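PDB 6OYC: glycosylation Associate Protein 2 from Streptococcus agalactiae serotype V, which probably acts with its Gap1 and Gap3 partners in the glycosylation and export of cell-surface adhesins through the accessory Sec system. Local coordinates for residues P89-H93 / R109-S113; Q130-K134 / S306-F310; D145-V149 / L160-F164; D292-T298 / L510-R516. All blocks are in the same frame, centred on the assembly; numbering follows the deposited sequence.

From the N terminus, interaction 1 comes first, closing a short loop around helix 96-104 at the edge of the N-terminal parallel sheet. Interaction 2 then opens at residues 130-134 and closes only at 306-310, bringing the antiparallel sheet domain against the loop that follows strand 297-301. Nested inside that long loop, interaction 3 joins residues 145-149 to 160-164 at the base of a hairpin. Interaction 4 starts at 292-298, before interaction 2 has closed, so the two cross; it brings the C-terminal end of the chain to the start of a strand in the eight-stranded mixed sheet. Interactions 3 and 4 lie on opposite sides of the chain's centre, about 58 Å apart between centres.

Interaction 1: P89-H93 / R109-S113; sequences PKDKH and RYDSS
Arg109 and Tyr110 lie beside Pro89 and Lys90 where parallel strands 86-89 and 108-110 finish, the two being joined through helix 96-104 in a beta-alpha-beta crossover. Lys90 N donates a nearly straight backbone bond to Tyr110 O (2.8 Å, 164°). Pro89 to Lys92 form a type I turn that includes this lysine, and the Arg109 side chain runs along it. Its CB packs against Lys90 CB at 3.9 Å. CG stands anti to the carbonyl carbon (chi1 -59°), and a second bend at chi2 carries CD past Pro89 O. The guanidinium thereby arrives beside the turn, where NH1 spans two carbonyls: it bonds to Lys92 O at 3.0 Å and, more weakly, to Pro89 O. Lys92 O lies at the guanidinium edge, so one nitrogen ties together the first and last residues of the turn.

The Tyr110 ring runs alongside Pro89 and points the same way. Pro89 CA sits over one ring face, 4.0 Å from the centroid, in a CH-pi contact, while CG of the pyrrolidine reaches the phenol end. That hydroxyl also bonds weakly to Leu65 O. Beyond the strand ends, two waters join Asp91 to Ser112. One accepts from both backbone nitrogens; the other donates to Asp91 OD1 and lies 2.9 Å from Ser112 OG.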
loop_
_atom_site.group_PDB
_atom_site.type_symbol
_atom_site.label_atom_id
_atom_site.label_comp_id
_atom_site.label_asym_id
_atom_site.label_seq_id
_atom_site.Cartn_x
_atom_site.Cartn_y
_atom_site.Cartn_z
ATOM N N PRO B 89 25.199 4.692 -0.284
ATOM C CA PRO B 89 25.235 5.739 0.744
ATOM C C PRO B 89 24.476 6.982 0.307
ATOM O O PRO B 89 24.562 7.418 -0.847
ATOM C CB PRO B 89 26.733 6.021 0.913
ATOM C CG PRO B 89 27.398 4.795 0.410
ATOM C CD PRO B 89 26.556 4.331 -0.731
ATOM N N LYS B 90 23.693 7.526 1.245
ATOM C CA LYS B 90 22.978 8.767 0.983
ATOM C C LYS B 90 23.957 9.911 0.722
ATOM O O LYS B 90 23.676 10.796 -0.089
ATOM C CB LYS B 90 22.032 9.087 2.151
ATOM C CG LYS B 90 21.419 10.488 2.090
ATOM C CD LYS B 90 20.252 10.684 3.067
ATOM C CE LYS B 90 18.883 10.619 2.364
ATOM N NZ LYS B 90 18.626 11.768 1.436
ATOM N N ASP B 91 25.124 9.882 1.365
ATOM C CA ASP B 91 26.088 10.976 1.329
ATOM C C ASP B 91 27.033 10.917 0.134
ATOM O O ASP B 91 27.992 11.688 0.090
ATOM C CB ASP B 91 26.904 11.007 2.637
ATOM C CG ASP B 91 27.923 9.851 2.748
ATOM O OD1 ASP B 91 27.933 8.949 1.880
ATOM O OD2 ASP B 91 28.723 9.837 3.720
ATOM N N LYS B 92 26.819 10.009 -0.809
ATOM C CA LYS B 92 27.684 9.883 -1.968
ATOM C C LYS B 92 26.945 10.340 -3.216
ATOM O O LYS B 92 25.735 10.122 -3.350
ATOM C CB LYS B 92 28.161 8.441 -2.134
ATOM C CG LYS B 92 29.143 7.977 -1.071
ATOM C CD LYS B 92 30.412 8.832 -1.061
ATOM C CE LYS B 92 31.340 8.446 0.095
ATOM N NZ LYS B 92 32.402 9.457 0.384
ATOM N N HIS B 93 27.673 10.993 -4.124
ATOM C CA HIS B 93 27.119 11.432 -5.401
ATOM C C HIS B 93 27.548 10.468 -6.497
ATOM O O HIS B 93 28.741 10.347 -6.794
ATOM C CB HIS B 93 27.553 12.848 -5.763
ATOM C CG HIS B 93 26.899 13.350 -7.015
ATOM N ND1 HIS B 93 25.603 13.830 -7.036
ATOM C CD2 HIS B 93 27.338 13.396 -8.297
ATOM C CE1 HIS B 93 25.282 14.167 -8.273
ATOM N NE2 HIS B 93 26.317 13.916 -9.057
ATOM N N ARG B 109 18.792 4.677 -0.406
ATOM C CA ARG B 109 19.919 5.397 0.157
ATOM C C ARG B 109 19.902 5.224 1.669
ATOM O O ARG B 109 18.858 5.393 2.302
ATOM C CB ARG B 109 19.856 6.875 -0.227
ATOM C CG ARG B 109 19.856 7.102 -1.731
ATOM C CD ARG B 109 21.212 6.760 -2.338
ATOM N NE ARG B 109 21.382 7.350 -3.667
ATOM C CZ ARG B 109 22.240 8.329 -3.956
ATOM N NH1 ARG B 109 23.028 8.841 -3.019
ATOM N NH2 ARG B 109 22.323 8.787 -5.199
ATOM N N TYR B 110 21.048 4.863 2.237
ATOM C CA TYR B 110 21.163 4.603 3.663
ATOM C C TYR B 110 22.170 5.569 4.261
ATOM O O TYR B 110 22.979 6.175 3.548
ATOM C CB TYR B 110 21.599 3.158 3.939
ATOM C CG TYR B 110 23.013 2.875 3.477
ATOM C CD1 TYR B 110 23.283 2.449 2.173
ATOM C CD2 TYR B 110 24.080 3.044 4.340
ATOM C CE1 TYR B 110 24.597 2.180 1.765
ATOM C CE2 TYR B 110 25.372 2.801 3.942
ATOM C CZ TYR B 110 25.630 2.367 2.652
ATOM O OH TYR B 110 26.945 2.134 2.306
ATOM N N ASP B 111 22.126 5.679 5.588
ATOM C CA ASP B 111 22.972 6.603 6.339
ATOM C C ASP B 111 24.287 5.905 6.655
ATOM O O ASP B 111 24.362 5.071 7.563
ATOM C CB ASP B 111 22.271 7.070 7.607
ATOM C CG ASP B 111 23.157 7.941 8.475
ATOM O OD1 ASP B 111 24.279 8.298 8.033
ATOM O OD2 ASP B 111 22.725 8.266 9.604
ATOM N N SER B 112 25.346 6.279 5.936
ATOM C CA SER B 112 26.620 5.612 6.146
ATOM C C SER B 112 27.204 5.916 7.513
ATOM O O SER B 112 28.224 5.331 7.882
ATOM C CB SER B 112 27.617 5.997 5.052
ATOM O OG SER B 112 27.966 7.359 5.160
ATOM N N SER B 113 26.599 6.823 8.266
ATOM C CA SER B 113 27.048 7.033 9.629
ATOM C C SER B 113 26.566 5.932 10.571
ATOM O O SER B 113 27.181 5.717 11.620
ATOM C CB SER B 113 26.582 8.411 10.105
ATOM O OG SER B 113 26.648 8.512 11.510
HETATM O O HOH W 1 29.722 7.411 2.829
HETATM O O HOH W 2 25.524 8.397 4.023
#

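Interaction 2: Q130-K134 / S306-F310; sequences QYGEK and SAEGF
Ser306 reaches Lys134 mainly through its carbonyl oxygen, which accepts a hydrogen bond from a water that in turn accepts one from Lys134 N. A second water joins the same oxygen to Lys134 NZ, although the ammonium also has the Leu331 and Pro329 carbonyls as partners. At Ala307 the contact is apolar: CB rests 4.0 Å from Tyr131 CE1.

Glu308 is the centre of the pairing. Its N-H runs almost straight to Gly132 O (2.8 Å, 170°). Its CB and CG lie against the Gly132 carbonyl, where the strand has no side chain in the way. CG is turned to the side of the backbone N (chi1 -55°) and the chain beyond is extended, which takes the carboxylate across the Lys134 chain at about a right angle; OE2 comes 3.3 Å from Lys134 CE. The carboxylate is held chiefly by strand 251-262, through a salt bridge to Arg260 and a hydrogen bond to His258. Segment 306-310 belongs to the loop after strand 297-301, which in the alpha/beta-hydrolase fold often contributes to the oxyanion hole; here it meets strand 132-135 of the antiparallel sheet.

Gly309, with phi 122°, brings its CA to 3.2 Å from Gln130 OE1, on one side of the amide plane. Phe310 then receives that amide on its backbone through a pair of bonds that fixes the amide's rotation: Phe310 N donates to Gln130 OE1 at 2.8 Å, and Gln130 NE2 donates to Phe310 O at 2.9 Å, in the carbonyl plane on a lone pair.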
loop_
_atom_site.group_PDB
_atom_site.type_symbol
_atom_site.label_atom_id
_atom_site.label_comp_id
_atom_site.label_asym_id
_atom_site.label_seq_id
_atom_site.Cartn_x
_atom_site.Cartn_y
_atom_site.Cartn_z
ATOM N N GLN B 130 3.515 -9.324 2.287
ATOM C CA GLN B 130 2.985 -8.124 2.914
ATOM C C GLN B 130 1.828 -8.545 3.803
ATOM O O GLN B 130 1.167 -9.548 3.521
ATOM C CB GLN B 130 2.501 -7.118 1.860
ATOM C CG GLN B 130 1.641 -7.784 0.784
ATOM C CD GLN B 130 1.101 -6.833 -0.285
ATOM O OE1 GLN B 130 1.025 -5.612 -0.088
ATOM N NE2 GLN B 130 0.711 -7.398 -1.426
ATOM N N TYR B 131 1.587 -7.786 4.878
ATOM C CA TYR B 131 0.370 -8.003 5.659
ATOM C C TYR B 131 0.025 -6.784 6.501
ATOM O O TYR B 131 0.903 -6.103 7.037
ATOM C CB TYR B 131 0.450 -9.215 6.596
ATOM C CG TYR B 131 -0.926 -9.581 7.151
ATOM C CD1 TYR B 131 -1.941 -10.039 6.305
ATOM C CD2 TYR B 131 -1.228 -9.415 8.499
ATOM C CE1 TYR B 131 -3.203 -10.355 6.790
ATOM C CE2 TYR B 131 -2.496 -9.743 9.004
ATOM C CZ TYR B 131 -3.477 -10.211 8.139
ATOM O OH TYR B 131 -4.739 -10.527 8.608
ATOM N N GLY B 132 -1.272 -6.554 6.638
ATOM C CA GLY B 132 -1.790 -5.620 7.616
ATOM C C GLY B 132 -3.240 -5.940 7.881
ATOM O O GLY B 132 -3.894 -6.632 7.094
ATOM N N GLU B 133 -3.738 -5.445 9.012
ATOM C CA GLU B 133 -5.157 -5.542 9.317
ATOM C C GLU B 133 -5.488 -4.508 10.382
ATOM O O GLU B 133 -4.603 -3.877 10.967
ATOM C CB GLU B 133 -5.554 -6.961 9.748
ATOM C CG GLU B 133 -5.125 -7.353 11.142
ATOM C CD GLU B 133 -5.576 -8.774 11.509
ATOM O OE1 GLU B 133 -5.458 -9.682 10.672
ATOM O OE2 GLU B 133 -6.045 -8.990 12.639
ATOM N N LYS B 134 -6.781 -4.321 10.596
ATOM C CA LYS B 134 -7.301 -3.273 11.464
ATOM C C LYS B 134 -7.960 -3.877 12.703
ATOM O O LYS B 134 -8.643 -4.900 12.619
ATOM C CB LYS B 134 -8.316 -2.391 10.711
ATOM C CG LYS B 134 -7.668 -1.309 9.842
ATOM C CD LYS B 134 -8.572 -0.841 8.741
ATOM C CE LYS B 134 -8.530 -1.804 7.545
ATOM N NZ LYS B 134 -9.403 -1.303 6.454
ATOM N N SER B 306 -10.265 -6.496 3.121
ATOM C CA SER B 306 -10.077 -6.268 4.555
ATOM C C SER B 306 -8.612 -6.389 4.947
ATOM O O SER B 306 -8.097 -5.573 5.716
ATOM C CB SER B 306 -10.914 -7.256 5.378
ATOM O OG SER B 306 -12.251 -7.291 4.913
ATOM N N ALA B 307 -7.935 -7.427 4.460
ATOM C CA ALA B 307 -6.508 -7.562 4.708
ATOM C C ALA B 307 -5.768 -6.491 3.921
ATOM O O ALA B 307 -6.025 -6.296 2.730
ATOM C CB ALA B 307 -6.024 -8.953 4.311
ATOM N N GLU B 308 -4.864 -5.783 4.581
ATOM C CA GLU B 308 -4.245 -4.637 3.934
ATOM C C GLU B 308 -3.151 -5.070 2.953
ATOM O O GLU B 308 -2.692 -6.216 2.960
ATOM C CB GLU B 308 -3.699 -3.682 4.995
ATOM C CG GLU B 308 -4.777 -3.269 5.979
ATOM C CD GLU B 308 -4.380 -2.077 6.831
ATOM O OE1 GLU B 308 -3.203 -1.614 6.754
ATOM O OE2 GLU B 308 -5.259 -1.604 7.589
ATOM N N GLY B 309 -2.748 -4.137 2.093
ATOM C CA GLY B 309 -1.663 -4.351 1.154
ATOM C C GLY B 309 -2.104 -4.142 -0.286
ATOM O O GLY B 309 -3.260 -3.837 -0.577
ATOM N N PHE B 310 -1.139 -4.303 -1.196
ATOM C CA PHE B 310 -1.391 -4.101 -2.625
ATOM C C PHE B 310 -1.952 -5.352 -3.284
ATOM O O PHE B 310 -1.464 -6.466 -3.062
ATOM C CB PHE B 310 -0.112 -3.713 -3.355
ATOM C CG PHE B 310 0.510 -2.453 -2.859
ATOM C CD1 PHE B 310 -0.003 -1.218 -3.239
ATOM C CD2 PHE B 310 1.611 -2.501 -2.017
ATOM C CE1 PHE B 310 0.560 -0.045 -2.776
ATOM C CE2 PHE B 310 2.191 -1.337 -1.550
ATOM C CZ PHE B 310 1.671 -0.094 -1.936
HETATM O O HOH W 3 -8.648 -5.317 8.561
HETATM O O HOH W 4 -7.985 -3.048 4.571
#

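Interaction 3: D145-V149 / L160-F164; sequences DFEGV and LEGQF
Phe146 slides its ring past that of Phe164: the planes are only 20° apart, but the centroids are offset to 5.5 Å, and little of one ring lies over the other. Phe164 CE1 lies 3.7 Å from both CE1 and CZ of Phe146. CG of Phe146 lies anti to the backbone N (chi1 180°), which sends the ring across toward segment 160-164. Its CE2 touches the Leu160 methyl CD2 at 3.9 Å. The chain then folds back over the ring, with Gly148 N 3.4 Å above its plane and over the centre, and Val149 O at its edge.

Past the glycine the backbones join. Val149 N donates to Glu161 O at 3.0 Å and Glu161 N returns the bond to Val149 O at 3.1 Å: an antiparallel hydrogen-bonded pair at the open end of the hairpin formed by strands 149-153 and 157-165. On the face that carries Val149 and Glu161 the two side chains run side by side, the Val149 methyl CG2 tight against Glu161 CB at 3.4 Å. Gly148 CA adds a CA-H...O contact to Glu161 O, so that one carbonyl serves two consecutive residues. Gly162, at phi 155°, turns the strand through a corner, and Phe164 follows beyond it with its ring beside that of Phe146.

Through the corner, Leu160, Gly162 and Phe164 pair by their backbones with Val252, Gly250 and Gly248, and Leu171 of strand 168-180 packs against Phe146, Leu160 and Phe164 alike.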
loop_
_atom_site.group_PDB
_atom_site.type_symbol
_atom_site.label_atom_id
_atom_site.label_comp_id
_atom_site.label_asym_id
_atom_site.label_seq_id
_atom_site.Cartn_x
_atom_site.Cartn_y
_atom_site.Cartn_z
ATOM N N ASP B 145 -17.244 3.266 33.926
ATOM C CA ASP B 145 -17.724 4.414 34.680
ATOM C C ASP B 145 -17.450 5.734 33.965
ATOM O O ASP B 145 -17.467 6.788 34.612
ATOM C CB ASP B 145 -17.121 4.424 36.094
ATOM C CG ASP B 145 -15.615 4.610 36.097
ATOM O OD1 ASP B 145 -14.969 4.300 35.071
ATOM O OD2 ASP B 145 -15.071 5.058 37.129
ATOM N N PHE B 146 -17.202 5.701 32.650
ATOM C CA PHE B 146 -16.966 6.939 31.918
ATOM C C PHE B 146 -18.212 7.816 31.925
ATOM O O PHE B 146 -19.304 7.370 31.569
ATOM C CB PHE B 146 -16.547 6.660 30.477
ATOM C CG PHE B 146 -16.296 7.915 29.680
ATOM C CD1 PHE B 146 -15.396 8.869 30.136
ATOM C CD2 PHE B 146 -16.978 8.159 28.499
ATOM C CE1 PHE B 146 -15.168 10.029 29.417
ATOM C CE2 PHE B 146 -16.753 9.317 27.774
ATOM C CZ PHE B 146 -15.847 10.256 28.232
ATOM N N GLU B 147 -18.030 9.085 32.292
ATOM C CA GLU B 147 -19.123 10.022 32.536
ATOM C C GLU B 147 -19.556 10.780 31.280
ATOM O O GLU B 147 -20.676 11.300 31.239
ATOM C CB GLU B 147 -18.708 11.047 33.618
ATOM C CG GLU B 147 -17.995 10.473 34.867
ATOM C CD GLU B 147 -16.537 9.999 34.608
ATOM O OE1 GLU B 147 -15.992 10.318 33.518
ATOM O OE2 GLU B 147 -15.950 9.281 35.480
ATOM N N GLY B 148 -18.707 10.871 30.268
ATOM C CA GLY B 148 -18.996 11.708 29.127
ATOM C C GLY B 148 -19.956 11.086 28.138
ATOM O O GLY B 148 -20.675 10.127 28.428
ATOM N N VAL B 149 -19.948 11.643 26.942
ATOM C CA VAL B 149 -20.784 11.185 25.844
ATOM C C VAL B 149 -19.983 10.251 24.941
ATOM O O VAL B 149 -18.781 10.451 24.697
ATOM C CB VAL B 149 -21.369 12.373 25.052
ATOM C CG1 VAL B 149 -21.910 13.436 26.003
ATOM C CG2 VAL B 149 -20.349 12.974 24.155
ATOM N N LEU B 160 -15.575 10.301 21.820
ATOM C CA LEU B 160 -15.683 10.472 23.257
ATOM C C LEU B 160 -15.523 11.942 23.585
ATOM O O LEU B 160 -14.590 12.589 23.098
ATOM C CB LEU B 160 -14.624 9.657 23.992
ATOM C CG LEU B 160 -14.693 8.182 23.605
ATOM C CD1 LEU B 160 -13.329 7.508 23.652
ATOM C CD2 LEU B 160 -15.684 7.488 24.521
ATOM N N GLU B 161 -16.420 12.463 24.421
ATOM C CA GLU B 161 -16.363 13.866 24.810
ATOM C C GLU B 161 -16.630 14.025 26.300
ATOM O O GLU B 161 -17.593 13.455 26.822
ATOM C CB GLU B 161 -17.369 14.685 23.997
ATOM C CG GLU B 161 -17.402 16.151 24.361
ATOM C CD GLU B 161 -18.270 16.955 23.410
ATOM O OE1 GLU B 161 -19.017 16.344 22.609
ATOM O OE2 GLU B 161 -18.193 18.200 23.461
ATOM N N GLY B 162 -15.785 14.805 26.971
ATOM C CA GLY B 162 -16.010 15.141 28.375
ATOM C C GLY B 162 -14.704 15.484 29.083
ATOM O O GLY B 162 -13.778 16.031 28.479
ATOM N N GLN B 163 -14.671 15.165 30.370
ATOM C CA GLN B 163 -13.488 15.350 31.199
ATOM C C GLN B 163 -12.815 14.012 31.439
ATOM O O GLN B 163 -13.453 13.074 31.930
ATOM C CB GLN B 163 -13.856 16.004 32.523
ATOM C CG GLN B 163 -14.772 17.218 32.334
ATOM C CD GLN B 163 -14.085 18.536 32.649
ATOM O OE1 GLN B 163 -12.872 18.667 32.487
ATOM N NE2 GLN B 163 -14.862 19.522 33.097
ATOM N N PHE B 164 -11.519 13.942 31.141
ATOM C CA PHE B 164 -10.777 12.691 31.180
ATOM C C PHE B 164 -9.828 12.576 32.361
ATOM O O PHE B 164 -9.340 11.478 32.623
ATOM C CB PHE B 164 -10.018 12.506 29.856
ATOM C CG PHE B 164 -10.937 12.421 28.675
ATOM C CD1 PHE B 164 -11.507 11.205 28.309
ATOM C CD2 PHE B 164 -11.318 13.569 27.991
ATOM C CE1 PHE B 164 -12.400 11.135 27.251
ATOM C CE2 PHE B 164 -12.214 13.501 26.942
ATOM C CZ PHE B 164 -12.759 12.285 26.565
#

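Interaction 4: D292-T298 / L510-R516; sequences DFKPPLT and LSNDFGR
Arg516 leaves the chain with CG trans to C across the CA-CB bond (chi1 -70°) and stays extended as far as NE, while Asp292 holds its carboxylate between its own backbone N and carbonyl carbon (chi1 56°); the two side chains therefore reach each other from opposite directions. Carboxylate and guanidinium are nearly coplanar. Arg516 NH2 donates to the syn lone pair of Asp292 OD1 at 3.0 Å in a salt bridge, with weaker bonds from NH1 and NH2 to OD2. OD1 also accepts from Lys294 N on its anti side, an Asx turn that steadies the carboxylate.

NE and NH2 also collect two backbone carbonyls. NE bonds to Pro295 O at 2.7 Å and an angle of 162°; NH2, which thus serves both Asp292 and Lys294, bonds to Lys294 O at 2.8 Å, coming from above that carbonyl's plane. One arginine thus grips the loop from Asp292 to Pro295 along its backbone as well as by charge.

Beside these polar bonds lies an apolar patch. The peptide before Pro296 is cis, and the proline ring is laid over the face of Phe514: its CB is 3.7 Å from the ring centroid in a CH-pi contact. Pro296 CD meets the Leu510 methyl CD2 at 3.7 Å, and Pro295 CB touches Phe514 CD1.

Leu510 and Phe514 come from the end of the C-terminal helix 495-514, after which Gly515, with positive phi, redirects the chain. The helix covers the start of strand 297-301, where Thr298 touches Tyr506; Pro296 packs on Ile366 of the adjacent strand 365-370, and His387 meets the Phe514 ring edge-to-face.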
loop_
_atom_site.group_PDB
_atom_site.type_symbol
_atom_site.label_atom_id
_atom_site.label_comp_id
_atom_site.label_asym_id
_atom_site.label_seq_id
_atom_site.Cartn_x
_atom_site.Cartn_y
_atom_site.Cartn_z
ATOM N N ASP B 292 11.633 -1.560 -17.418
ATOM C CA ASP B 292 12.543 -1.229 -18.519
ATOM C C ASP B 292 12.493 0.241 -18.910
ATOM O O ASP B 292 13.134 0.628 -19.889
ATOM C CB ASP B 292 12.271 -2.102 -19.760
ATOM C CG ASP B 292 10.827 -2.013 -20.260
ATOM O OD1 ASP B 292 10.167 -0.960 -20.090
ATOM O OD2 ASP B 292 10.351 -3.014 -20.837
ATOM N N PHE B 293 11.746 1.062 -18.174
ATOM C CA PHE B 293 11.707 2.510 -18.358
ATOM C C PHE B 293 11.155 2.904 -19.724
ATOM O O PHE B 293 11.378 4.027 -20.193
ATOM C CB PHE B 293 13.090 3.140 -18.161
ATOM C CG PHE B 293 13.612 3.085 -16.741
ATOM C CD1 PHE B 293 14.144 1.909 -16.222
ATOM C CD2 PHE B 293 13.634 4.230 -15.950
ATOM C CE1 PHE B 293 14.672 1.865 -14.931
ATOM C CE2 PHE B 293 14.161 4.195 -14.655
ATOM C CZ PHE B 293 14.682 3.009 -14.147
ATOM N N LYS B 294 10.436 2.006 -20.335
ATOM C CA LYS B 294 9.820 2.266 -21.596
ATOM C C LYS B 294 8.318 2.281 -21.419
ATOM O O LYS B 294 7.795 1.601 -20.609
ATOM C CB LYS B 294 10.265 1.220 -22.592
ATOM C CG LYS B 294 11.760 1.160 -22.694
ATOM C CD LYS B 294 12.213 0.413 -23.908
ATOM C CE LYS B 294 13.506 -0.301 -23.654
ATOM N NZ LYS B 294 13.273 -1.762 -23.727
ATOM N N PRO B 295 7.628 3.065 -22.220
ATOM C CA PRO B 295 6.178 3.210 -22.152
ATOM C C PRO B 295 5.410 1.968 -22.428
ATOM O O PRO B 295 5.857 1.129 -23.129
ATOM C CB PRO B 295 5.895 4.198 -23.244
ATOM C CG PRO B 295 7.134 4.977 -23.369
ATOM C CD PRO B 295 8.217 3.991 -23.177
ATOM N N PRO B 296 4.241 1.860 -21.851
ATOM C CA PRO B 296 3.688 2.904 -21.014
ATOM C C PRO B 296 3.765 2.584 -19.535
ATOM O O PRO B 296 4.179 1.516 -19.184
ATOM C CB PRO B 296 2.252 2.870 -21.427
ATOM C CG PRO B 296 1.999 1.450 -21.616
ATOM C CD PRO B 296 3.255 0.816 -22.077
ATOM N N LEU B 297 3.373 3.522 -18.688
ATOM C CA LEU B 297 3.313 3.276 -17.256
ATOM C C LEU B 297 1.895 2.774 -16.959
ATOM O O LEU B 297 0.933 3.419 -17.284
ATOM C CB LEU B 297 3.658 4.507 -16.451
ATOM C CG LEU B 297 3.235 4.587 -14.998
ATOM C CD1 LEU B 297 3.892 3.510 -14.197
ATOM C CD2 LEU B 297 3.529 5.917 -14.393
ATOM N N THR B 298 1.795 1.627 -16.327
ATOM C CA THR B 298 0.497 1.011 -16.064
ATOM C C THR B 298 0.162 1.043 -14.573
ATOM O O THR B 298 0.887 0.465 -13.756
ATOM C CB THR B 298 0.491 -0.422 -16.573
ATOM O OG1 THR B 298 1.561 -1.140 -15.941
ATOM C CG2 THR B 298 0.677 -0.435 -18.086
ATOM N N LEU B 510 -0.897 -3.209 -25.140
ATOM C CA LEU B 510 0.547 -3.008 -25.143
ATOM C C LEU B 510 1.132 -3.277 -26.529
ATOM O O LEU B 510 2.088 -2.611 -26.942
ATOM C CB LEU B 510 1.205 -3.904 -24.087
ATOM C CG LEU B 510 0.858 -3.691 -22.603
ATOM C CD1 LEU B 510 1.513 -4.757 -21.765
ATOM C CD2 LEU B 510 1.266 -2.317 -22.102
ATOM N N SER B 511 0.550 -4.221 -27.272
ATOM C CA SER B 511 1.031 -4.502 -28.620
ATOM C C SER B 511 0.617 -3.413 -29.599
ATOM O O SER B 511 1.452 -2.877 -30.336
ATOM C CB SER B 511 0.514 -5.854 -29.094
ATOM O OG SER B 511 1.176 -6.225 -30.285
ATOM N N ASN B 512 -0.673 -3.066 -29.606
ATOM C CA ASN B 512 -1.201 -2.149 -30.610
ATOM C C ASN B 512 -0.597 -0.756 -30.487
ATOM O O ASN B 512 -0.298 -0.113 -31.500
ATOM C CB ASN B 512 -2.724 -2.063 -30.488
ATOM C CG ASN B 512 -3.423 -3.319 -30.950
ATOM O OD1 ASN B 512 -2.825 -4.181 -31.596
ATOM N ND2 ASN B 512 -4.697 -3.434 -30.618
ATOM N N ASP B 513 -0.432 -0.256 -29.260
ATOM C CA ASP B 513 -0.160 1.161 -29.054
ATOM C C ASP B 513 1.244 1.463 -28.554
ATOM O O ASP B 513 1.619 2.639 -28.515
ATOM C CB ASP B 513 -1.174 1.773 -28.068
ATOM C CG ASP B 513 -2.630 1.459 -28.429
ATOM O OD1 ASP B 513 -2.876 0.895 -29.510
ATOM O OD2 ASP B 513 -3.536 1.769 -27.621
ATOM N N PHE B 514 2.031 0.453 -28.171
ATOM C CA PHE B 514 3.359 0.717 -27.629
ATOM C C PHE B 514 4.400 -0.271 -28.140
ATOM O O PHE B 514 5.556 -0.222 -27.695
ATOM C CB PHE B 514 3.304 0.727 -26.085
ATOM C CG PHE B 514 2.380 1.788 -25.537
ATOM C CD1 PHE B 514 2.820 3.092 -25.380
ATOM C CD2 PHE B 514 1.059 1.494 -25.247
ATOM C CE1 PHE B 514 1.971 4.072 -24.914
ATOM C CE2 PHE B 514 0.201 2.473 -24.783
ATOM C CZ PHE B 514 0.650 3.757 -24.615
ATOM N N GLY B 515 4.033 -1.147 -29.070
ATOM C CA GLY B 515 4.993 -2.011 -29.712
ATOM C C GLY B 515 5.398 -3.208 -28.902
ATOM O O GLY B 515 6.357 -3.897 -29.267
ATOM N N ARG B 516 4.695 -3.491 -27.822
ATOM C CA ARG B 516 5.112 -4.534 -26.902
ATOM C C ARG B 516 4.570 -5.864 -27.411
ATOM O O ARG B 516 3.364 -6.127 -27.354
ATOM C CB ARG B 516 4.659 -4.187 -25.486
ATOM C CG ARG B 516 5.446 -2.989 -24.930
ATOM C CD ARG B 516 4.869 -2.440 -23.627
ATOM N NE ARG B 516 5.793 -1.522 -22.948
ATOM C CZ ARG B 516 6.842 -1.914 -22.226
ATOM N NH1 ARG B 516 7.115 -3.207 -22.096
ATOM N NH2 ARG B 516 7.624 -1.014 -21.640
#